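Local coordinates for protein scyllo-inosose 3-dehydrogenase (Thermotoga maritima, PDB 3IP1) that catalyses the NAD(+)-dependent oxidation of scyllo-inosose to 3-dehydro-scyllo-inosose, probably as a step in myo-inositol breakdown, and binds two zinc ions per subunit, at residues P224-H235 / L356-I366; E268-D276 / Q299-A307. All coordinates share one frame; numbering follows the deposited sequence.

Contact 1. Residues P224-H235 / L356-I366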
loop_
_atom_site.group_PDB
_atom_site.type_symbol
_atom_site.label_atom_id
_atom_site.label_comp_id
_atom_site.label_asym_id
_atom_site.label_seq_id
_atom_site.Cartn_x
_atom_site.Cartn_y
_atom_site.Cartn_z
ATOM N N PRO A 224 11.256 13.567 -23.821
ATOM C CA PRO A 224 10.191 14.235 -23.064
ATOM C C PRO A 224 9.673 13.436 -21.850
ATOM O O PRO A 224 9.390 14.035 -20.795
ATOM C CB PRO A 224 9.100 14.444 -24.112
ATOM C CG PRO A 224 9.884 14.603 -25.404
ATOM C CD PRO A 224 10.967 13.549 -25.272
ATOM N N ILE A 225 9.589 12.114 -21.965
ATOM C CA ILE A 225 9.174 11.331 -20.798
ATOM C C ILE A 225 10.151 11.428 -19.626
ATOM O O ILE A 225 9.747 11.741 -18.499
ATOM C CB ILE A 225 8.834 9.866 -21.136
ATOM C CG1 ILE A 225 7.557 9.828 -21.988
ATOM C CG2 ILE A 225 8.661 9.044 -19.827
ATOM C CD1 ILE A 225 7.410 8.538 -22.793
ATOM N N GLY A 226 11.433 11.195 -19.893
ATOM C CA GLY A 226 12.476 11.390 -18.862
ATOM C C GLY A 226 12.498 12.814 -18.306
ATOM O O GLY A 226 12.669 13.017 -17.113
ATOM N N LEU A 227 12.299 13.804 -19.170
ATOM C CA LEU A 227 12.262 15.197 -18.737
ATOM C C LEU A 227 11.063 15.534 -17.828
ATOM O O LEU A 227 11.205 16.298 -16.886
ATOM C CB LEU A 227 12.307 16.130 -19.951
ATOM C CG LEU A 227 13.662 16.184 -20.673
ATOM C CD1 LEU A 227 13.641 17.158 -21.871
ATOM C CD2 LEU A 227 14.792 16.541 -19.701
ATOM N N ALA A 228 9.892 14.972 -18.126
ATOM C CA ALA A 228 8.715 15.131 -17.278
ATOM C C ALA A 228 8.968 14.489 -15.930
ATOM O O ALA A 228 8.669 15.094 -14.886
ATOM C CB ALA A 228 7.484 14.517 -17.939
ATOM N N ALA A 229 9.564 13.293 -15.937
ATOM C CA ALA A 229 9.900 12.622 -14.682
ATOM C C ALA A 229 10.827 13.463 -13.788
ATOM O O ALA A 229 10.656 13.473 -12.572
ATOM C CB ALA A 229 10.475 11.230 -14.927
ATOM N N VAL A 230 11.782 14.185 -14.383
ATOM C CA VAL A 230 12.678 15.053 -13.607
ATOM C C VAL A 230 11.866 16.079 -12.856
ATOM O O VAL A 230 12.018 16.232 -11.631
ATOM C CB VAL A 230 13.726 15.783 -14.492
ATOM C CG1 VAL A 230 14.437 16.888 -13.700
ATOM C CG2 VAL A 230 14.746 14.791 -15.003
ATOM N N ALA A 231 11.011 16.770 -13.603
ATOM C CA ALA A 231 10.113 17.782 -13.064
ATOM C C ALA A 231 9.201 17.204 -11.984
ATOM O O ALA A 231 9.086 17.775 -10.894
ATOM C CB ALA A 231 9.282 18.406 -14.199
ATOM N N ILE A 232 8.553 16.079 -12.287
ATOM C CA ILE A 232 7.577 15.501 -11.361
ATOM C C ILE A 232 8.232 15.104 -10.039
ATOM O O ILE A 232 7.705 15.394 -8.955
ATOM C CB ILE A 232 6.864 14.268 -11.962
ATOM C CG1 ILE A 232 5.884 14.701 -13.078
ATOM C CG2 ILE A 232 6.119 13.518 -10.870
ATOM C CD1 ILE A 232 5.614 13.557 -14.133
ATOM N N LEU A 233 9.378 14.440 -10.148
ATOM C CA LEU A 233 10.061 13.884 -8.995
ATOM C C LEU A 233 10.759 14.947 -8.154
ATOM O O LEU A 233 10.851 14.792 -6.942
ATOM C CB LEU A 233 11.014 12.776 -9.436
ATOM C CG LEU A 233 10.234 11.526 -9.876
ATOM C CD1 LEU A 233 11.141 10.483 -10.593
ATOM C CD2 LEU A 233 9.491 10.905 -8.665
ATOM N N LYS A 234 11.222 16.037 -8.783
ATOM C CA LYS A 234 11.661 17.190 -8.007
ATOM C C LYS A 234 10.485 17.808 -7.245
ATOM O O LYS A 234 10.577 17.995 -6.040
ATOM C CB LYS A 234 12.385 18.245 -8.851
ATOM C CG LYS A 234 13.286 19.172 -8.041
ATOM C CD LYS A 234 14.323 18.398 -7.216
ATOM C CE LYS A 234 15.134 19.319 -6.286
ATOM N NZ LYS A 234 16.196 18.563 -5.542
ATOM N N HIS A 235 9.376 18.078 -7.934
ATOM C CA HIS A 235 8.161 18.560 -7.272
ATOM C C HIS A 235 7.667 17.607 -6.179
ATOM O O HIS A 235 7.042 18.060 -5.214
ATOM C CB HIS A 235 7.047 18.907 -8.281
ATOM C CG HIS A 235 7.180 20.291 -8.849
ATOM N ND1 HIS A 235 8.064 20.598 -9.867
ATOM C CD2 HIS A 235 6.584 21.460 -8.507
ATOM C CE1 HIS A 235 7.989 21.890 -10.144
ATOM N NE2 HIS A 235 7.107 22.437 -9.325
ATOM N N LEU A 356 -0.663 20.386 -11.069
ATOM C CA LEU A 356 0.766 20.562 -10.881
ATOM C C LEU A 356 1.294 21.687 -11.797
ATOM O O LEU A 356 1.966 22.617 -11.342
ATOM C CB LEU A 356 1.462 19.232 -11.168
ATOM C CG LEU A 356 2.684 18.754 -10.401
ATOM C CD1 LEU A 356 2.757 19.194 -8.931
ATOM C CD2 LEU A 356 2.738 17.257 -10.516
HETATM N N MSE A 357 0.963 21.609 -13.084
HETATM C CA MSE A 357 1.310 22.685 -14.004
HETATM C C MSE A 357 0.741 24.019 -13.524
HETATM O O MSE A 357 1.441 25.022 -13.550
HETATM C CB MSE A 357 0.801 22.397 -15.416
HETATM C CG MSE A 357 1.535 21.261 -16.121
HETATM SE SE MSE A 357 0.814 21.091 -17.913
HETATM C CE MSE A 357 1.959 19.600 -18.498
ATOM N N ALA A 358 -0.518 24.015 -13.079
ATOM C CA ALA A 358 -1.175 25.247 -12.626
ATOM C C ALA A 358 -0.452 25.891 -11.442
ATOM O O ALA A 358 -0.468 27.113 -11.274
ATOM C CB ALA A 358 -2.619 24.990 -12.286
ATOM N N SER A 359 0.203 25.065 -10.640
ATOM C CA SER A 359 0.867 25.551 -9.448
ATOM C C SER A 359 2.346 25.869 -9.661
ATOM O O SER A 359 3.043 26.146 -8.693
ATOM C CB SER A 359 0.699 24.548 -8.317
ATOM O OG SER A 359 1.487 23.411 -8.594
ATOM N N GLY A 360 2.832 25.835 -10.902
ATOM C CA GLY A 360 4.225 26.229 -11.179
ATOM C C GLY A 360 5.118 25.301 -12.008
ATOM O O GLY A 360 6.152 25.740 -12.514
HETATM N N MSE A 361 4.746 24.025 -12.154
HETATM C CA MSE A 361 5.543 23.097 -12.949
HETATM C C MSE A 361 5.299 23.319 -14.441
HETATM O O MSE A 361 4.311 22.832 -15.015
HETATM C CB MSE A 361 5.260 21.642 -12.564
HETATM C CG MSE A 361 6.230 20.625 -13.176
HETATM SE SE MSE A 361 5.643 18.776 -12.831
HETATM C CE MSE A 361 4.215 18.676 -14.162
ATOM N N ASP A 362 6.224 24.038 -15.062
ATOM C CA ASP A 362 6.108 24.472 -16.449
ATOM C C ASP A 362 6.881 23.564 -17.428
ATOM O O ASP A 362 8.102 23.696 -17.599
ATOM C CB ASP A 362 6.599 25.924 -16.583
ATOM C CG ASP A 362 6.490 26.452 -18.006
ATOM O OD1 ASP A 362 5.843 25.802 -18.852
ATOM O OD2 ASP A 362 7.056 27.533 -18.277
HETATM N N MSE A 363 6.158 22.683 -18.105
HETATM C CA MSE A 363 6.788 21.772 -19.051
HETATM C C MSE A 363 7.060 22.416 -20.422
HETATM O O MSE A 363 7.734 21.812 -21.255
HETATM C CB MSE A 363 5.943 20.502 -19.223
HETATM C CG MSE A 363 5.836 19.648 -17.987
HETATM SE SE MSE A 363 7.565 18.959 -17.442
HETATM C CE MSE A 363 8.122 18.132 -19.103
ATOM N N THR A 364 6.535 23.617 -20.659
ATOM C CA THR A 364 6.674 24.274 -21.974
ATOM C C THR A 364 8.134 24.580 -22.303
ATOM O O THR A 364 8.476 24.777 -23.471
ATOM C CB THR A 364 5.811 25.570 -22.130
ATOM O OG1 THR A 364 6.298 26.607 -21.261
ATOM C CG2 THR A 364 4.343 25.286 -21.834
ATOM N N LYS A 365 8.995 24.545 -21.284
ATOM C CA LYS A 365 10.429 24.730 -21.473
ATOM C C LYS A 365 11.028 23.733 -22.468
ATOM O O LYS A 365 12.088 23.986 -23.031
ATOM C CB LYS A 365 11.182 24.626 -20.139
ATOM C CG LYS A 365 10.776 25.655 -19.078
ATOM C CD LYS A 365 11.764 25.616 -17.924
ATOM C CE LYS A 365 11.612 26.820 -17.009
ATOM N NZ LYS A 365 10.630 26.562 -15.915
ATOM N N ILE A 366 10.365 22.600 -22.673
ATOM C CA ILE A 366 10.918 21.565 -23.538
ATOM C C ILE A 366 10.543 21.716 -25.016
ATOM O O ILE A 366 11.096 21.013 -25.871
ATOM C CB ILE A 366 10.594 20.127 -23.037
ATOM C CG1 ILE A 366 9.158 19.724 -23.400
ATOM C CG2 ILE A 366 10.933 19.994 -21.525
ATOM C CD1 ILE A 366 8.916 18.215 -23.362
#
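Two selenomethionines, Met-361 and Met-363, the labelled forms of methionine, supply much of the apolar packing against helix 224-235, together with Ile-366. Met-361 runs out extended, CG opposite the backbone N (chi1 -170°), which carries SE to 3.9 Å from Ala-231 CB; the bend at chi3 turns only the terminal methyl. Met-363 folds twice, at chi2 and chi3, and lays CE over the backbone at Ala-228, 3.6 Å from its CA. The same Ala-231 CB meets Met-363 SE at 3.7 Å and is thus touched by both selenium atoms; alanines at 228 and 231 keep the helix surface low enough for these long, flexible chains to lie close. At the N-terminal end Ile-366 splits its branches, CD1 reaching Pro-224 CB (3.8 Å) and CG2 passing Leu-227 CD1.

The aromatic contact is at the other end of the helix. Met-361 CB stands over one face of the His-235 imidazole, a CH-pi contact with CB 3.9 Å from the ring centroid, while its selenium approaches obliquely.

No hydrogen bond joins the segments; the polar bonds instead shape each partner. His-235 ND1 donates to Ala-231 O at 3.2 Å, the oxygen lying in the ring plane, which helps fix the ring's rotation. Beyond helix 349-358, Gly-360 adopts a positive phi (130°) that suits a residue without a side chain, and Asp-362 OD1 accepts from Thr-364 N in an Asx turn.

Helix 224-235 follows strand 216-220 in the Rossmann fold and carries Ile-225, a probable NAD(+)-binding residue. Its Ala-229 and Leu-233 pack on that strand, Leu-227 and Ile-366 both touch Leu-257 of helix 248-257, and helix 194-207 receives Ala-228 and Met-363.

Contact 2. Residues E268-D276 / Q299-A307; sequences ENFVEAVLD and QIEEVIWRA
Arg-306 reaches from the end of helix 299-306 across to helix 270-276, roughly at right angles to the side chain of Leu-275, and its CB already touches Leu-275 CD1 at 3.9 Å. CD stays near the same methyl; the bend at chi3 (56°) then turns the head group so that CD1 sits over the centre of one guanidinium face, 3.6 Å from both NE and CZ. At the tip, NH1 gives a nearly straight bond to Glu-272 OE2 (2.9 Å, 170°) and another to Glu-302 OE2 (3.0 Å), both acceptors close to the guanidinium plane. NH2 adds a weak bond to Glu-272 OE1. One arginine thus bridges two glutamates whose charges would otherwise probably repel.

Beneath this exposed network, the two helices flank the Rossmann sheet of the coenzyme domain side by side, the axes of these short segments crossing at -36° and 9.3 Å apart. Valines, compact and apolar, suit the middle of this interface: Val-271 fits as a knob among Gln-299, Glu-302, Val-303 and Arg-306, and Val-303 fits in return among Phe-270, Val-271, Val-274 and Leu-275. Val-303 CG1 meets Val-274 CG1 at 3.7 Å. Phe-270 and Val-274 continue inward onto Val-218 of strand 216-220, while Val-303 reaches Phe-286 of strand 285-288.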
loop_
_atom_site.group_PDB
_atom_site.type_symbol
_atom_site.label_atom_id
_atom_site.label_comp_id
_atom_site.label_asym_id
_atom_site.label_seq_id
_atom_site.Cartn_x
_atom_site.Cartn_y
_atom_site.Cartn_z
ATOM N N GLU A 268 31.326 9.878 -19.083
ATOM C CA GLU A 268 31.456 9.767 -17.643
ATOM C C GLU A 268 31.125 8.349 -17.225
ATOM O O GLU A 268 30.449 7.621 -17.944
ATOM C CB GLU A 268 30.510 10.737 -16.943
ATOM C CG GLU A 268 30.783 12.206 -17.166
ATOM C CD GLU A 268 29.716 13.062 -16.524
ATOM O OE1 GLU A 268 29.020 13.824 -17.244
ATOM O OE2 GLU A 268 29.547 12.942 -15.286
ATOM N N ASN A 269 31.619 7.952 -16.066
ATOM C CA ASN A 269 31.269 6.660 -15.500
ATOM C C ASN A 269 29.918 6.778 -14.752
ATOM O O ASN A 269 29.855 7.348 -13.668
ATOM C CB ASN A 269 32.397 6.205 -14.567
ATOM C CG ASN A 269 32.215 4.788 -14.067
ATOM O OD1 ASN A 269 31.140 4.400 -13.604
ATOM N ND2 ASN A 269 33.287 4.011 -14.118
ATOM N N PHE A 270 28.851 6.253 -15.347
ATOM C CA PHE A 270 27.504 6.322 -14.747
ATOM C C PHE A 270 27.452 5.810 -13.299
ATOM O O PHE A 270 27.001 6.521 -12.414
ATOM C CB PHE A 270 26.481 5.576 -15.613
ATOM C CG PHE A 270 25.104 5.469 -14.998
ATOM C CD1 PHE A 270 24.154 6.471 -15.196
ATOM C CD2 PHE A 270 24.748 4.353 -14.262
ATOM C CE1 PHE A 270 22.860 6.363 -14.639
ATOM C CE2 PHE A 270 23.475 4.234 -13.703
ATOM C CZ PHE A 270 22.533 5.240 -13.888
ATOM N N VAL A 271 27.922 4.589 -13.079
ATOM C CA VAL A 271 27.879 3.963 -11.757
ATOM C C VAL A 271 28.562 4.794 -10.665
ATOM O O VAL A 271 27.951 5.099 -9.641
ATOM C CB VAL A 271 28.445 2.528 -11.788
ATOM C CG1 VAL A 271 28.641 1.987 -10.356
ATOM C CG2 VAL A 271 27.522 1.602 -12.593
ATOM N N GLU A 272 29.813 5.186 -10.891
ATOM C CA GLU A 272 30.576 5.938 -9.879
ATOM C C GLU A 272 29.979 7.314 -9.636
ATOM O O GLU A 272 29.990 7.812 -8.500
ATOM C CB GLU A 272 32.051 6.102 -10.278
ATOM C CG GLU A 272 32.777 4.806 -10.618
ATOM C CD GLU A 272 32.863 3.829 -9.461
ATOM O OE1 GLU A 272 32.887 4.256 -8.285
ATOM O OE2 GLU A 272 32.925 2.615 -9.731
ATOM N N ALA A 273 29.472 7.928 -10.705
ATOM C CA ALA A 273 28.897 9.263 -10.617
ATOM C C ALA A 273 27.623 9.228 -9.781
ATOM O O ALA A 273 27.449 10.063 -8.892
ATOM C CB ALA A 273 28.613 9.845 -12.018
ATOM N N VAL A 274 26.754 8.253 -10.057
ATOM C CA VAL A 274 25.533 8.081 -9.255
ATOM C C VAL A 274 25.878 7.815 -7.781
ATOM O O VAL A 274 25.309 8.447 -6.892
ATOM C CB VAL A 274 24.612 6.958 -9.814
ATOM C CG1 VAL A 274 23.540 6.540 -8.768
ATOM C CG2 VAL A 274 23.945 7.402 -11.121
ATOM N N LEU A 275 26.822 6.897 -7.537
ATOM C CA LEU A 275 27.246 6.588 -6.174
ATOM C C LEU A 275 27.886 7.770 -5.457
ATOM O O LEU A 275 27.695 7.946 -4.246
ATOM C CB LEU A 275 28.139 5.345 -6.113
ATOM C CG LEU A 275 27.378 4.041 -6.395
ATOM C CD1 LEU A 275 28.330 2.872 -6.632
ATOM C CD2 LEU A 275 26.357 3.707 -5.293
ATOM N N ASP A 276 28.621 8.588 -6.206
ATOM C CA ASP A 276 29.280 9.747 -5.629
ATOM C C ASP A 276 28.225 10.779 -5.236
ATOM O O ASP A 276 28.156 11.206 -4.086
ATOM C CB ASP A 276 30.285 10.338 -6.620
ATOM C CG ASP A 276 30.698 11.756 -6.264
ATOM O OD1 ASP A 276 30.851 12.053 -5.061
ATOM O OD2 ASP A 276 30.886 12.586 -7.186
ATOM N N GLN A 299 24.583 -1.514 -15.416
ATOM C CA GLN A 299 24.929 -0.349 -14.619
ATOM C C GLN A 299 23.900 -0.023 -13.535
ATOM O O GLN A 299 24.270 0.399 -12.451
ATOM C CB GLN A 299 25.119 0.856 -15.511
ATOM C CG GLN A 299 26.077 0.595 -16.651
ATOM C CD GLN A 299 26.058 1.722 -17.632
ATOM O OE1 GLN A 299 26.367 2.861 -17.283
ATOM N NE2 GLN A 299 25.662 1.428 -18.861
ATOM N N ILE A 300 22.617 -0.193 -13.836
ATOM C CA ILE A 300 21.566 0.026 -12.842
ATOM C C ILE A 300 21.730 -0.999 -11.735
ATOM O O ILE A 300 21.697 -0.665 -10.551
ATOM C CB ILE A 300 20.138 -0.126 -13.444
ATOM C CG1 ILE A 300 19.827 0.995 -14.435
ATOM C CG2 ILE A 300 19.064 -0.109 -12.331
ATOM C CD1 ILE A 300 18.542 0.743 -15.266
ATOM N N GLU A 301 21.892 -2.260 -12.131
ATOM C CA GLU A 301 22.106 -3.339 -11.177
ATOM C C GLU A 301 23.364 -3.131 -10.330
ATOM O O GLU A 301 23.394 -3.513 -9.162
ATOM C CB GLU A 301 22.160 -4.683 -11.901
ATOM C CG GLU A 301 20.792 -5.188 -12.352
ATOM C CD GLU A 301 20.852 -6.645 -12.744
ATOM O OE1 GLU A 301 21.988 -7.108 -12.920
ATOM O OE2 GLU A 301 19.798 -7.325 -12.886
ATOM N N GLU A 302 24.389 -2.503 -10.900
ATOM C CA GLU A 302 25.605 -2.300 -10.140
ATOM C C GLU A 302 25.407 -1.226 -9.071
ATOM O O GLU A 302 25.902 -1.373 -7.942
ATOM C CB GLU A 302 26.817 -1.979 -11.031
ATOM C CG GLU A 302 28.128 -2.153 -10.245
ATOM C CD GLU A 302 29.366 -1.576 -10.928
ATOM O OE1 GLU A 302 29.409 -1.534 -12.175
ATOM O OE2 GLU A 302 30.308 -1.176 -10.205
ATOM N N VAL A 303 24.706 -0.149 -9.424
ATOM C CA VAL A 303 24.344 0.857 -8.439
ATOM C C VAL A 303 23.465 0.255 -7.323
ATOM O O VAL A 303 23.741 0.453 -6.134
ATOM C CB VAL A 303 23.625 2.065 -9.061
ATOM C CG1 VAL A 303 23.022 2.926 -7.953
ATOM C CG2 VAL A 303 24.601 2.898 -9.917
ATOM N N ILE A 304 22.432 -0.490 -7.702
ATOM C CA ILE A 304 21.525 -1.062 -6.721
ATOM C C ILE A 304 22.340 -1.934 -5.757
ATOM O O ILE A 304 22.210 -1.813 -4.539
ATOM C CB ILE A 304 20.368 -1.866 -7.379
ATOM C CG1 ILE A 304 19.377 -0.917 -8.092
ATOM C CG2 ILE A 304 19.630 -2.672 -6.328
ATOM C CD1 ILE A 304 18.273 -1.653 -8.964
ATOM N N TRP A 305 23.201 -2.777 -6.325
ATOM C CA TRP A 305 24.035 -3.694 -5.564
ATOM C C TRP A 305 24.943 -2.956 -4.580
ATOM O O TRP A 305 24.942 -3.257 -3.398
ATOM C CB TRP A 305 24.886 -4.549 -6.501
ATOM C CG TRP A 305 25.699 -5.584 -5.777
ATOM C CD1 TRP A 305 27.036 -5.526 -5.484
ATOM C CD2 TRP A 305 25.223 -6.829 -5.244
ATOM N NE1 TRP A 305 27.425 -6.666 -4.810
ATOM C CE2 TRP A 305 26.336 -7.485 -4.654
ATOM C CE3 TRP A 305 23.970 -7.459 -5.217
ATOM C CZ2 TRP A 305 26.232 -8.741 -4.044
ATOM C CZ3 TRP A 305 23.865 -8.705 -4.618
ATOM C CH2 TRP A 305 24.991 -9.331 -4.029
ATOM N N ARG A 306 25.684 -1.973 -5.073
ATOM C CA ARG A 306 26.694 -1.289 -4.267
ATOM C C ARG A 306 26.142 -0.226 -3.305
ATOM O O ARG A 306 26.797 0.098 -2.308
ATOM C CB ARG A 306 27.756 -0.669 -5.185
ATOM C CG ARG A 306 28.654 -1.718 -5.877
ATOM C CD ARG A 306 29.605 -1.079 -6.879
ATOM N NE ARG A 306 30.414 -0.041 -6.232
ATOM C CZ ARG A 306 31.241 0.782 -6.874
ATOM N NH1 ARG A 306 31.379 0.694 -8.187
ATOM N NH2 ARG A 306 31.923 1.699 -6.201
ATOM N N ALA A 307 24.963 0.327 -3.623
ATOM C CA ALA A 307 24.274 1.304 -2.763
ATOM C C ALA A 307 23.918 0.760 -1.384
ATOM O O ALA A 307 23.647 -0.426 -1.208
ATOM C CB ALA A 307 23.005 1.823 -3.447
#

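Both contacts involve helices packed on the parallel Rossmann sheet, and strand 216-220 is touched by helix 224-235 in contact 1 and by Phe-270 and Val-274 in contact 2, so the two share a strand but no helix. The centre of contact 1, a largely buried contact, lies about 13 Å from the centre of the chain; it joins its helix mainly to an irregular segment, and no polar bond crosses it. The centre of contact 2 lies about 27 Å out, where two regular helices combine a buried valine interface with a salt-bridge network along their solvent-facing side. In sequence, contact 2 is nested within the loop that contact 1 closes; their nearest atoms are about 12 Å apart.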